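Local coordinates for protein ubiquinone biosynthesis accessory factor UbiJ (Escherichia coli, PDB 6H6O) that binds hydrophobic ubiquinone biosynthetic intermediates through its SCP2 domain, is essential for the stability of the Ubi complex and is required for aerobic ubiquinone synthesis, at residues 86-91 and 105-110; 96-101 and 115-120. All coordinates share one frame; numbering follows the deposited sequence.

Contact 1. Residues 86-91 and 105-110; sequences ASVLPK and GELEVQ
K91 reaches E106 with its ammonium group: NZ donates to OE2 at 2.8 Å, a salt bridge in which the nitrogen meets the carboxylate oxygen nearly along its C-O axis. The lysine chain is stretched out beyond CG and so is that of the glutamate, and the two cross at about a right angle, meeting at their charged ends. The other carboxylate oxygen, OE1, is hydrogen-bonded to S104 OG, so both oxygens are engaged, which should limit the turning of the carboxylate. Without the ammonium, as with an alanine for K91, E106 OE2 is likely to lose its charged mate and the carboxylate would probably turn more freely.

Next to this bridge, nearer the backbones, lies the apolar part. In one of the two conformers modelled for V88, CG2 turns toward the backbone of E106, 3.7 Å from its O, while CG1 comes within 4.5 Å of L107 CD1, a loose methyl-to-methyl approach. L101 of helix 95-104 adds its side chain to those of V88, K91 and E106.

Backbone bonds set the frame: K91 N donates to V88 O at 2.9 Å, closing the i to i+3 turn that brings V88 and K91 round to face 105-110. On the other side G105, with positive phi, ends helix 95-104 in a Schellman motif and delivers E106 and L107 to the start of the edge strand. The whole ties the 3-10 turn after strand 80-84 to the helix-to-strand turn leading into strand 107-111, which runs antiparallel to 80-84 in the mixed sheet of this SCP2 domain.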
ATOM      1  N   ALA A  86      -6.296  -5.592   5.162  1.00 26.13           N
ATOM      2  CA  ALA A  86      -5.957  -4.265   4.625  1.00 25.73           C
ATOM      3  C   ALA A  86      -7.179  -3.354   4.450  1.00 30.88           C
ATOM      4  O   ALA A  86      -7.070  -2.156   4.693  1.00 30.13           O
ATOM      5  CB  ALA A  86      -5.232  -4.410   3.297  1.00 26.94           C
ATOM      6  N   SER A  87      -8.344  -3.927   4.059  1.00 28.56           N
ATOM      7  CA  SER A  87      -9.582  -3.197   3.796  1.00 30.00           C
ATOM      8  C   SER A  87     -10.171  -2.515   5.048  1.00 34.78           C
ATOM      9  O   SER A  87     -11.136  -1.770   4.913  1.00 33.36           O
ATOM     10  CB  SER A  87     -10.611  -4.075   3.083  1.00 33.83           C
ATOM     11  OG  SER A  87     -10.997  -5.168   3.895  1.00 43.03           O
ATOM     12  N   VAL A  88      -9.588  -2.746   6.249  1.00 32.40           N
ATOM     13  CA  VAL A  88     -10.028  -2.081   7.479  0.50 32.39           C
ATOM     14  C   VAL A  88      -9.511  -0.613   7.493  1.00 38.18           C
ATOM     15  O   VAL A  88     -10.170   0.252   8.060  1.00 37.82           O
ATOM     16  CB  VAL A  88      -9.632  -2.903   8.745  0.50 35.43           C
ATOM     17  CG1 VAL A  88      -9.940  -2.158  10.042  0.50 34.85           C
ATOM     18  CG2 VAL A  88     -10.321  -4.265   8.746  0.50 35.72           C
ATOM     19  N   LEU A  89      -8.342  -0.338   6.865  1.00 38.76           N
ATOM     20  CA  LEU A  89      -7.695   0.990   6.803  1.00 40.11           C
ATOM     21  C   LEU A  89      -8.639   2.147   6.361  1.00 45.20           C
ATOM     22  O   LEU A  89      -8.736   3.121   7.109  1.00 45.07           O
ATOM     23  CB  LEU A  89      -6.410   0.944   5.940  1.00 40.88           C
ATOM     24  CG  LEU A  89      -5.639   2.249   5.691  1.00 46.84           C
ATOM     25  CD1 LEU A  89      -5.024   2.801   6.979  1.00 47.08           C
ATOM     26  CD2 LEU A  89      -4.549   2.036   4.641  1.00 50.42           C
ATOM     27  N   PRO A  90      -9.395   2.082   5.234  1.00 43.12           N
ATOM     28  CA  PRO A  90     -10.296   3.210   4.911  1.00 43.66           C
ATOM     29  C   PRO A  90     -11.448   3.406   5.909  1.00 48.43           C
ATOM     30  O   PRO A  90     -12.144   4.423   5.843  1.00 48.74           O
ATOM     31  CB  PRO A  90     -10.796   2.885   3.499  1.00 46.37           C
ATOM     32  CG  PRO A  90     -10.651   1.426   3.372  1.00 50.78           C
ATOM     33  CD  PRO A  90      -9.474   1.020   4.207  1.00 45.05           C
ATOM     34  N   LYS A  91     -11.639   2.452   6.850  1.00 44.24           N
ATOM     35  CA  LYS A  91     -12.703   2.525   7.867  1.00 43.40           C
ATOM     36  C   LYS A  91     -12.262   3.250   9.131  1.00 46.16           C
ATOM     37  O   LYS A  91     -13.122   3.634   9.926  1.00 46.63           O
ATOM     38  CB  LYS A  91     -13.211   1.129   8.258  1.00 44.67           C
ATOM     39  CG  LYS A  91     -13.856   0.347   7.129  1.00 51.73           C
ATOM     40  CD  LYS A  91     -14.193  -1.048   7.548  1.00 59.23           C
ATOM     41  CE  LYS A  91     -14.743  -1.841   6.391  1.00 64.81           C
ATOM     42  NZ  LYS A  91     -15.172  -3.189   6.820  1.00 70.32           N
ATOM     43  N   GLY A 105     -14.530  -7.477  15.891  1.00 22.47           N
ATOM     44  CA  GLY A 105     -13.415  -8.396  15.676  1.00 23.35           C
ATOM     45  C   GLY A 105     -12.728  -8.214  14.329  1.00 28.71           C
ATOM     46  O   GLY A 105     -11.884  -9.031  13.943  1.00 28.04           O
ATOM     47  N   GLU A 106     -13.080  -7.141  13.591  1.00 25.54           N
ATOM     48  CA  GLU A 106     -12.451  -6.798  12.308  1.00 24.99           C
ATOM     49  C   GLU A 106     -11.011  -6.328  12.547  1.00 28.23           C
ATOM     50  O   GLU A 106     -10.146  -6.502  11.690  1.00 27.31           O
ATOM     51  CB  GLU A 106     -13.239  -5.716  11.576  1.00 26.65           C
ATOM     52  CG  GLU A 106     -14.505  -6.231  10.921  1.00 38.33           C
ATOM     53  CD  GLU A 106     -15.312  -5.160  10.227  1.00 67.22           C
ATOM     54  OE1 GLU A 106     -16.373  -4.761  10.760  1.00 64.13           O
ATOM     55  OE2 GLU A 106     -14.860  -4.693   9.158  1.00 65.82           O
ATOM     56  N   LEU A 107     -10.756  -5.751  13.715  1.00 23.85           N
ATOM     57  CA  LEU A 107      -9.429  -5.316  14.132  1.00 24.64           C
ATOM     58  C   LEU A 107      -9.145  -5.911  15.509  1.00 27.46           C
ATOM     59  O   LEU A 107      -9.926  -5.699  16.428  1.00 26.81           O
ATOM     60  CB  LEU A 107      -9.335  -3.781  14.193  1.00 25.22           C
ATOM     61  CG  LEU A 107      -7.969  -3.234  14.613  1.00 31.83           C
ATOM     62  CD1 LEU A 107      -7.128  -2.861  13.421  1.00 33.03           C
ATOM     63  CD2 LEU A 107      -8.119  -2.052  15.485  1.00 37.44           C
ATOM     64  N   GLU A 108      -8.054  -6.665  15.637  1.00 22.99           N
ATOM     65  CA  GLU A 108      -7.648  -7.261  16.910  1.00 22.42           C
ATOM     66  C   GLU A 108      -6.503  -6.432  17.464  1.00 24.66           C
ATOM     67  O   GLU A 108      -5.573  -6.096  16.728  1.00 22.73           O
ATOM     68  CB  GLU A 108      -7.216  -8.729  16.720  1.00 24.72           C
ATOM     69  CG  GLU A 108      -6.911  -9.451  18.019  1.00 38.67           C
ATOM     70  CD  GLU A 108      -6.148 -10.756  17.896  1.00 62.14           C
ATOM     71  OE1 GLU A 108      -6.410 -11.521  16.940  1.00 52.55           O
ATOM     72  OE2 GLU A 108      -5.312 -11.029  18.788  1.00 52.40           O
ATOM     73  N   VAL A 109      -6.588  -6.074  18.751  1.00 20.66           N
ATOM     74  CA  VAL A 109      -5.550  -5.277  19.414  1.00 21.09           C
ATOM     75  C   VAL A 109      -4.884  -6.060  20.548  1.00 27.29           C
ATOM     76  O   VAL A 109      -5.560  -6.648  21.391  1.00 27.37           O
ATOM     77  CB  VAL A 109      -6.063  -3.894  19.904  1.00 25.44           C
ATOM     78  CG1 VAL A 109      -4.929  -3.071  20.516  1.00 25.08           C
ATOM     79  CG2 VAL A 109      -6.729  -3.111  18.779  1.00 25.28           C
ATOM     80  N   GLN A 110      -3.549  -6.037  20.570  1.00 23.10           N
ATOM     81  CA  GLN A 110      -2.732  -6.633  21.624  1.00 22.63           C
ATOM     82  C   GLN A 110      -1.870  -5.504  22.198  1.00 26.51           C
ATOM     83  O   GLN A 110      -1.525  -4.565  21.483  1.00 26.23           O
ATOM     84  CB  GLN A 110      -1.856  -7.755  21.055  1.00 24.03           C
ATOM     85  CG  GLN A 110      -2.656  -8.984  20.623  1.00 31.81           C
ATOM     86  CD  GLN A 110      -1.850 -10.015  19.867  1.00 50.32           C
ATOM     87  OE1 GLN A 110      -0.641  -9.885  19.660  1.00 48.99           O
ATOM     88  NE2 GLN A 110      -2.515 -11.067  19.422  1.00 41.15           N
TER

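Contact 2. Residues 96-101 and 115-120; sequences QQLTAL and VVQNFV
L98 sends its CD2 methyl onto Q117 and V120 of segment 115-120, and every contact between 96-101 and 115-120 is made by this leucine. This is an apolar helix-helix contact of the SCP2 domain, between the helices that precede and follow edge strand 107-111. The axes of the two segments lie at 141° to each other, closer to antiparallel than to parallel, and approach to 10.5 Å, a wide spacing that the leucine spans.

With CG anti to the backbone N (chi1 175°), the L98 chain leaves its own helix and carries its two methyls to different partners. CD2 settles against the backbone of the opposite helix, 3.6 Å from Q117 CA. Here the leucine and the glutamine cross at about a right angle, so that CD2 touches the first methylene beyond CB, Q117 CG, at 3.9 Å. The glutamine chain is extended beyond that point, and the amide takes no part in the contact.

One turn further along the helix, V120 offers CG2 to the same L98 methyl, also at 3.9 Å. CD2 therefore sits between Q117 and V120. The second branch, CD1, looks toward V116, whose CG2 lies 4.2 Å away in a looser apolar approach.

Further apolar neighbours extend this group into the sheet: L98 also packs on L107 and L92, while V116 rests on V109, C80 and V82. The two helices are thereby joined to strands 80-84 and 107-111 through side chains of the interior. Besides its side-chain neighbours, CD2 of L98 also has a backbone oxygen near it, V116 O at 4.0 Å.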
ATOM      1  N   GLN A  96     -14.664   6.310  17.174  1.00 37.70           N
ATOM      2  CA  GLN A  96     -15.962   5.622  17.158  1.00 38.01           C
ATOM      3  C   GLN A  96     -15.875   4.375  16.291  1.00 38.62           C
ATOM      4  O   GLN A  96     -16.228   3.277  16.735  1.00 38.04           O
ATOM      5  CB  GLN A  96     -17.052   6.501  16.549  1.00 40.65           C
ATOM      6  CG  GLN A  96     -17.338   7.803  17.244  1.00 63.68           C
ATOM      7  CD  GLN A  96     -18.641   8.286  16.687  1.00 87.43           C
ATOM      8  OE1 GLN A  96     -18.699   8.952  15.647  1.00 83.51           O
ATOM      9  NE2 GLN A  96     -19.726   7.861  17.309  1.00 81.24           N
ATOM     10  N   GLN A  97     -15.432   4.570  15.036  1.00 32.94           N
ATOM     11  CA  GLN A  97     -15.238   3.527  14.047  1.00 32.33           C
ATOM     12  C   GLN A  97     -14.219   2.532  14.562  1.00 33.35           C
ATOM     13  O   GLN A  97     -14.408   1.327  14.382  1.00 32.92           O
ATOM     14  CB  GLN A  97     -14.784   4.129  12.706  1.00 33.77           C
ATOM     15  CG  GLN A  97     -15.935   4.652  11.848  1.00 51.88           C
ATOM     16  CD  GLN A  97     -16.719   3.525  11.211  1.00 73.20           C
ATOM     17  OE1 GLN A  97     -17.721   3.046  11.756  1.00 69.64           O
ATOM     18  NE2 GLN A  97     -16.263   3.057  10.054  1.00 64.30           N
ATOM     19  N   LEU A  98     -13.163   3.025  15.252  1.00 27.25           N
ATOM     20  CA  LEU A  98     -12.148   2.145  15.812  1.00 24.65           C
ATOM     21  C   LEU A  98     -12.768   1.231  16.879  1.00 28.72           C
ATOM     22  O   LEU A  98     -12.513   0.023  16.849  1.00 27.32           O
ATOM     23  CB  LEU A  98     -10.941   2.953  16.350  1.00 23.34           C
ATOM     24  CG  LEU A  98      -9.829   2.188  17.074  1.00 25.94           C
ATOM     25  CD1 LEU A  98      -9.131   1.196  16.143  1.00 24.24           C
ATOM     26  CD2 LEU A  98      -8.824   3.155  17.702  1.00 27.86           C
ATOM     27  N   THR A  99     -13.623   1.785  17.766  1.00 25.15           N
ATOM     28  CA  THR A  99     -14.300   1.009  18.814  1.00 25.69           C
ATOM     29  C   THR A  99     -15.216  -0.057  18.188  1.00 28.22           C
ATOM     30  O   THR A  99     -15.208  -1.202  18.644  1.00 26.37           O
ATOM     31  CB  THR A  99     -15.067   1.934  19.797  1.00 34.89           C
ATOM     32  OG1 THR A  99     -14.249   3.053  20.131  1.00 34.52           O
ATOM     33  CG2 THR A  99     -15.463   1.220  21.079  1.00 32.81           C
ATOM     34  N   ALA A 100     -15.980   0.319  17.139  1.00 25.78           N
ATOM     35  CA  ALA A 100     -16.871  -0.600  16.425  1.00 27.27           C
ATOM     36  C   ALA A 100     -16.068  -1.721  15.759  1.00 30.03           C
ATOM     37  O   ALA A 100     -16.487  -2.875  15.821  1.00 28.64           O
ATOM     38  CB  ALA A 100     -17.699   0.150  15.394  1.00 28.52           C
ATOM     39  N   LEU A 101     -14.883  -1.389  15.178  1.00 26.78           N
ATOM     40  CA  LEU A 101     -14.017  -2.382  14.525  1.00 26.85           C
ATOM     41  C   LEU A 101     -13.422  -3.362  15.520  1.00 26.68           C
ATOM     42  O   LEU A 101     -13.322  -4.551  15.219  1.00 25.26           O
ATOM     43  CB  LEU A 101     -12.936  -1.719  13.663  1.00 27.18           C
ATOM     44  CG  LEU A 101     -13.478  -0.993  12.402  1.00 33.58           C
ATOM     45  CD1 LEU A 101     -12.496  -0.041  11.830  1.00 33.99           C
ATOM     46  CD2 LEU A 101     -14.008  -1.963  11.343  1.00 37.93           C
ATOM     47  N   VAL A 115      -2.236   3.380  22.188  1.00 18.01           N
ATOM     48  CA  VAL A 115      -1.345   3.645  21.050  1.00 16.35           C
ATOM     49  C   VAL A 115      -2.140   3.731  19.743  1.00 19.53           C
ATOM     50  O   VAL A 115      -2.033   4.740  19.032  1.00 18.29           O
ATOM     51  CB  VAL A 115      -0.152   2.626  20.983  1.00 18.48           C
ATOM     52  CG1 VAL A 115       0.672   2.812  19.704  1.00 17.34           C
ATOM     53  CG2 VAL A 115       0.743   2.749  22.219  1.00 17.80           C
ATOM     54  N   VAL A 116      -2.966   2.712  19.441  1.00 17.24           N
ATOM     55  CA  VAL A 116      -3.772   2.723  18.210  1.00 17.66           C
ATOM     56  C   VAL A 116      -4.873   3.825  18.294  1.00 20.57           C
ATOM     57  O   VAL A 116      -5.129   4.492  17.296  1.00 20.24           O
ATOM     58  CB  VAL A 116      -4.305   1.321  17.796  1.00 21.97           C
ATOM     59  CG1 VAL A 116      -5.293   0.761  18.825  1.00 21.59           C
ATOM     60  CG2 VAL A 116      -4.910   1.354  16.387  1.00 22.51           C
ATOM     61  N   GLN A 117      -5.468   4.047  19.481  1.00 18.92           N
ATOM     62  CA  GLN A 117      -6.453   5.131  19.647  1.00 19.35           C
ATOM     63  C   GLN A 117      -5.808   6.491  19.317  1.00 21.41           C
ATOM     64  O   GLN A 117      -6.402   7.286  18.580  1.00 19.78           O
ATOM     65  CB  GLN A 117      -7.024   5.160  21.076  1.00 21.09           C
ATOM     66  CG  GLN A 117      -7.973   3.998  21.372  1.00 28.08           C
ATOM     67  CD  GLN A 117      -8.312   3.888  22.846  1.00 43.20           C
ATOM     68  OE1 GLN A 117      -7.655   4.463  23.717  1.00 34.37           O
ATOM     69  NE2 GLN A 117      -9.331   3.113  23.172  1.00 36.64           N
ATOM     70  N   ASN A 118      -4.570   6.722  19.810  1.00 17.04           N
ATOM     71  CA  ASN A 118      -3.833   7.973  19.569  1.00 16.79           C
ATOM     72  C   ASN A 118      -3.409   8.086  18.109  1.00 19.11           C
ATOM     73  O   ASN A 118      -3.466   9.172  17.550  1.00 17.89           O
ATOM     74  CB  ASN A 118      -2.639   8.116  20.520  1.00 17.07           C
ATOM     75  CG  ASN A 118      -3.089   8.338  21.950  1.00 27.39           C
ATOM     76  OD1 ASN A 118      -4.183   8.830  22.210  1.00 22.59           O
ATOM     77  ND2 ASN A 118      -2.254   8.009  22.913  1.00 23.39           N
ATOM     78  N   PHE A 119      -3.055   6.966  17.488  1.00 16.35           N
ATOM     79  CA  PHE A 119      -2.691   6.951  16.076  1.00 16.15           C
ATOM     80  C   PHE A 119      -3.899   7.376  15.185  1.00 20.10           C
ATOM     81  O   PHE A 119      -3.761   8.254  14.321  1.00 20.07           O
ATOM     82  CB  PHE A 119      -2.133   5.577  15.667  1.00 18.34           C
ATOM     83  CG  PHE A 119      -1.733   5.524  14.214  1.00 20.70           C
ATOM     84  CD1 PHE A 119      -0.612   6.215  13.755  1.00 23.66           C
ATOM     85  CD2 PHE A 119      -2.514   4.848  13.289  1.00 26.98           C
ATOM     86  CE1 PHE A 119      -0.247   6.189  12.401  1.00 25.50           C
ATOM     87  CE2 PHE A 119      -2.160   4.836  11.929  1.00 30.86           C
ATOM     88  CZ  PHE A 119      -1.010   5.487  11.504  1.00 27.55           C
ATOM     89  N   VAL A 120      -5.070   6.764  15.427  1.00 16.80           N
ATOM     90  CA  VAL A 120      -6.332   7.047  14.719  1.00 17.39           C
ATOM     91  C   VAL A 120      -6.756   8.529  14.967  1.00 21.94           C
ATOM     92  O   VAL A 120      -7.115   9.233  14.016  1.00 22.44           O
ATOM     93  CB  VAL A 120      -7.420   5.986  15.083  1.00 21.35           C
ATOM     94  CG1 VAL A 120      -8.809   6.367  14.545  1.00 22.82           C
ATOM     95  CG2 VAL A 120      -6.998   4.589  14.607  1.00 20.14           C
TER

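How the contacts relate
Contacts 1 and 2 sit side by side, their centres 9 Å apart, and their segments alternate along the chain: the 3-10 turn, helix 95-104, strand 107-111, then helix 113-128. Two probable hydrogen bonds join them, K91 O to Q97 NE2 and L107 N to L101 O, both 3.2 Å. Apolar contact continues from one to the other, with L107 CD2 3.5 Å from L98 CD1, so L107 takes part in contact 1 and also backs the leucine of contact 2. Neither contact includes a residue of the malate or calcium sites; a calcium ion lies about 7 Å from the V120 side chain and a bound malate about 7 Å from that of V88.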